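PDB 5HNF: restriction endonuclease R.BpuJI from Bacillus pumilus, which probably cleaves DNA as a restriction endonuclease, this chain being its N-terminal DNA-binding domain, crystallised with chromophore-modified DNA. Local coordinates for residues S159-A164 with D229-K234. Numbering follows the deposited sequence.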
loop_
_atom_site.group_PDB
_atom_site.type_symbol
_atom_site.label_atom_id
_atom_site.label_comp_id
_atom_site.label_asym_id
_atom_site.label_seq_id
_atom_site.Cartn_x
_atom_site.Cartn_y
_atom_site.Cartn_z
ATOM N N SER A 159 11.575 15.409 2.921
ATOM C CA SER A 159 12.140 14.235 3.572
ATOM C C SER A 159 11.083 13.164 3.786
ATOM O O SER A 159 9.900 13.414 3.618
ATOM C CB SER A 159 12.740 14.618 4.922
ATOM O OG SER A 159 11.696 14.984 5.830
ATOM N N LYS A 160 11.524 11.986 4.195
ATOM C CA LYS A 160 10.607 10.924 4.619
ATOM C C LYS A 160 9.738 11.407 5.800
ATOM O O LYS A 160 8.541 11.099 5.879
ATOM C CB LYS A 160 11.389 9.650 5.002
ATOM C CG LYS A 160 12.037 8.945 3.813
ATOM C CD LYS A 160 12.893 7.743 4.225
ATOM C CE LYS A 160 14.022 8.122 5.174
ATOM N NZ LYS A 160 14.897 6.956 5.526
ATOM N N ASP A 161 10.342 12.157 6.728
ATOM C CA ASP A 161 9.586 12.702 7.858
ATOM C C ASP A 161 8.512 13.698 7.412
ATOM O O ASP A 161 7.419 13.731 7.990
ATOM C CB ASP A 161 10.521 13.375 8.868
ATOM C CG ASP A 161 11.378 12.377 9.642
ATOM O OD1 ASP A 161 10.866 11.322 10.070
ATOM O OD2 ASP A 161 12.580 12.656 9.842
ATOM N N ASP A 162 8.825 14.534 6.423
ATOM C CA ASP A 162 7.813 15.412 5.840
ATOM C C ASP A 162 6.631 14.616 5.276
ATOM O O ASP A 162 5.473 14.962 5.487
ATOM C CB ASP A 162 8.394 16.261 4.713
ATOM C CG ASP A 162 9.374 17.299 5.196
ATOM O OD1 ASP A 162 9.200 17.866 6.314
ATOM O OD2 ASP A 162 10.303 17.585 4.410
ATOM N N ILE A 163 6.912 13.600 4.461
ATOM C CA ILE A 163 5.826 12.812 3.905
ATOM C C ILE A 163 5.035 12.159 5.035
ATOM O O ILE A 163 3.808 12.118 4.991
ATOM C CB ILE A 163 6.357 11.761 2.916
ATOM C CG1 ILE A 163 7.072 12.474 1.761
ATOM C CG2 ILE A 163 5.213 10.911 2.377
ATOM C CD1 ILE A 163 6.164 13.262 0.886
ATOM N N ALA A 164 5.750 11.691 6.055
ATOM C CA ALA A 164 5.101 11.001 7.154
ATOM C C ALA A 164 4.154 11.929 7.910
ATOM O O ALA A 164 2.981 11.610 8.088
ATOM C CB ALA A 164 6.156 10.404 8.119
ATOM N N ASP A 229 16.602 8.814 -1.398
ATOM C CA ASP A 229 18.008 9.183 -1.419
ATOM C C ASP A 229 18.379 9.723 -0.036
ATOM O O ASP A 229 18.199 10.915 0.249
ATOM C CB ASP A 229 18.267 10.206 -2.520
ATOM C CG ASP A 229 19.736 10.556 -2.654
ATOM O OD1 ASP A 229 20.575 9.759 -2.180
ATOM O OD2 ASP A 229 20.055 11.617 -3.233
ATOM N N GLY A 230 18.866 8.842 0.829
ATOM C CA GLY A 230 19.165 9.235 2.192
ATOM C C GLY A 230 17.897 9.610 2.936
ATOM O O GLY A 230 17.010 8.779 3.125
ATOM N N ASN A 231 17.793 10.865 3.356
ATOM C CA ASN A 231 16.587 11.283 4.061
ATOM C C ASN A 231 15.494 11.754 3.101
ATOM O O ASN A 231 14.352 11.951 3.497
ATOM C CB ASN A 231 16.906 12.392 5.053
ATOM C CG ASN A 231 16.003 12.356 6.253
ATOM O OD1 ASN A 231 15.653 11.283 6.736
ATOM N ND2 ASN A 231 15.595 13.526 6.732
ATOM N N LEU A 232 15.843 11.925 1.834
ATOM C CA LEU A 232 14.969 12.659 0.928
ATOM C C LEU A 232 14.214 11.743 -0.001
ATOM O O LEU A 232 14.674 10.653 -0.304
ATOM C CB LEU A 232 15.776 13.646 0.095
ATOM C CG LEU A 232 16.533 14.716 0.880
ATOM C CD1 LEU A 232 17.345 15.592 -0.083
ATOM C CD2 LEU A 232 15.549 15.547 1.715
ATOM N N VAL A 233 13.058 12.205 -0.460
ATOM C CA VAL A 233 12.242 11.459 -1.394
ATOM C C VAL A 233 12.202 12.279 -2.667
ATOM O O VAL A 233 11.799 13.434 -2.645
ATOM C CB VAL A 233 10.812 11.218 -0.861
ATOM C CG1 VAL A 233 9.977 10.468 -1.911
ATOM C CG2 VAL A 233 10.847 10.423 0.428
ATOM N N LYS A 234 12.616 11.670 -3.775
ATOM C CA LYS A 234 12.790 12.390 -5.031
ATOM C C LYS A 234 12.091 11.648 -6.169
ATOM O O LYS A 234 12.164 10.418 -6.273
ATOM C CB LYS A 234 14.278 12.538 -5.373
ATOM C CG LYS A 234 15.104 13.253 -4.311
ATOM C CD LYS A 234 16.558 13.301 -4.745
ATOM C CE LYS A 234 17.444 13.956 -3.701
ATOM N NZ LYS A 234 18.843 14.077 -4.203
HETATM O O HOH W 1 16.901 5.711 3.023
HETATM O O HOH W 2 13.969 14.667 9.255
HETATM O O HOH W 3 13.269 11.710 7.328
#
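Lys160 N donates to Asn231 O (2.9 Å, N-H...O angle 154°), joining the start of helix 160-168 to the hairpin of strands 226-229 and 232-235, closed by a type II' turn, in the three-stranded antiparallel sheet of this DNA-binding domain. Short strand 158-159 forms one border of that sheet, with Ser159 and Leu232 an antiparallel non-hydrogen-bonded pair, and the chain turns straight from it into the helix. Asn231 O, at the end of the hairpin turn, also receives a CA-H...O contact from Ser159 CA. Ser159 and Asp162 close a capping box: Asp162 N donates to Ser159 OG, and Ser159 N returns an almost straight bond to Asp162 OD2, which Arg191 grips as well.

The Lys160 chain runs out along the hairpin turn. CB lies 4.0 Å from Asn231 O; CG packs on Val233 CG2 at 3.9 Å, the two side chains crossing at about a right angle. A bend at chi3 (-59°) then brings CE near both Gly230 O and Asn231 OD1, while NZ reaches Gly230 O through water 1, its own bond to that water being weak. A DNA phosphate makes a long, weak ion pair with NZ. Farther along the strand, Val233 CG2 also nears Ile163 CG1, and Leu217 of helix 206-222 touches both Val233 and Lys160.

The Asn231 amide turns its nitrogen end to Ser159, ND2 lying 3.6 Å from Ser159 CB. Water 2 accepts from Asn231 ND2 at 3.2 Å, but its leg to Asp161 OD2 is doubtfully short, as is that of water 3 to Asn231 OD1; water 3 accepts from Asp161 N at 3.0 Å.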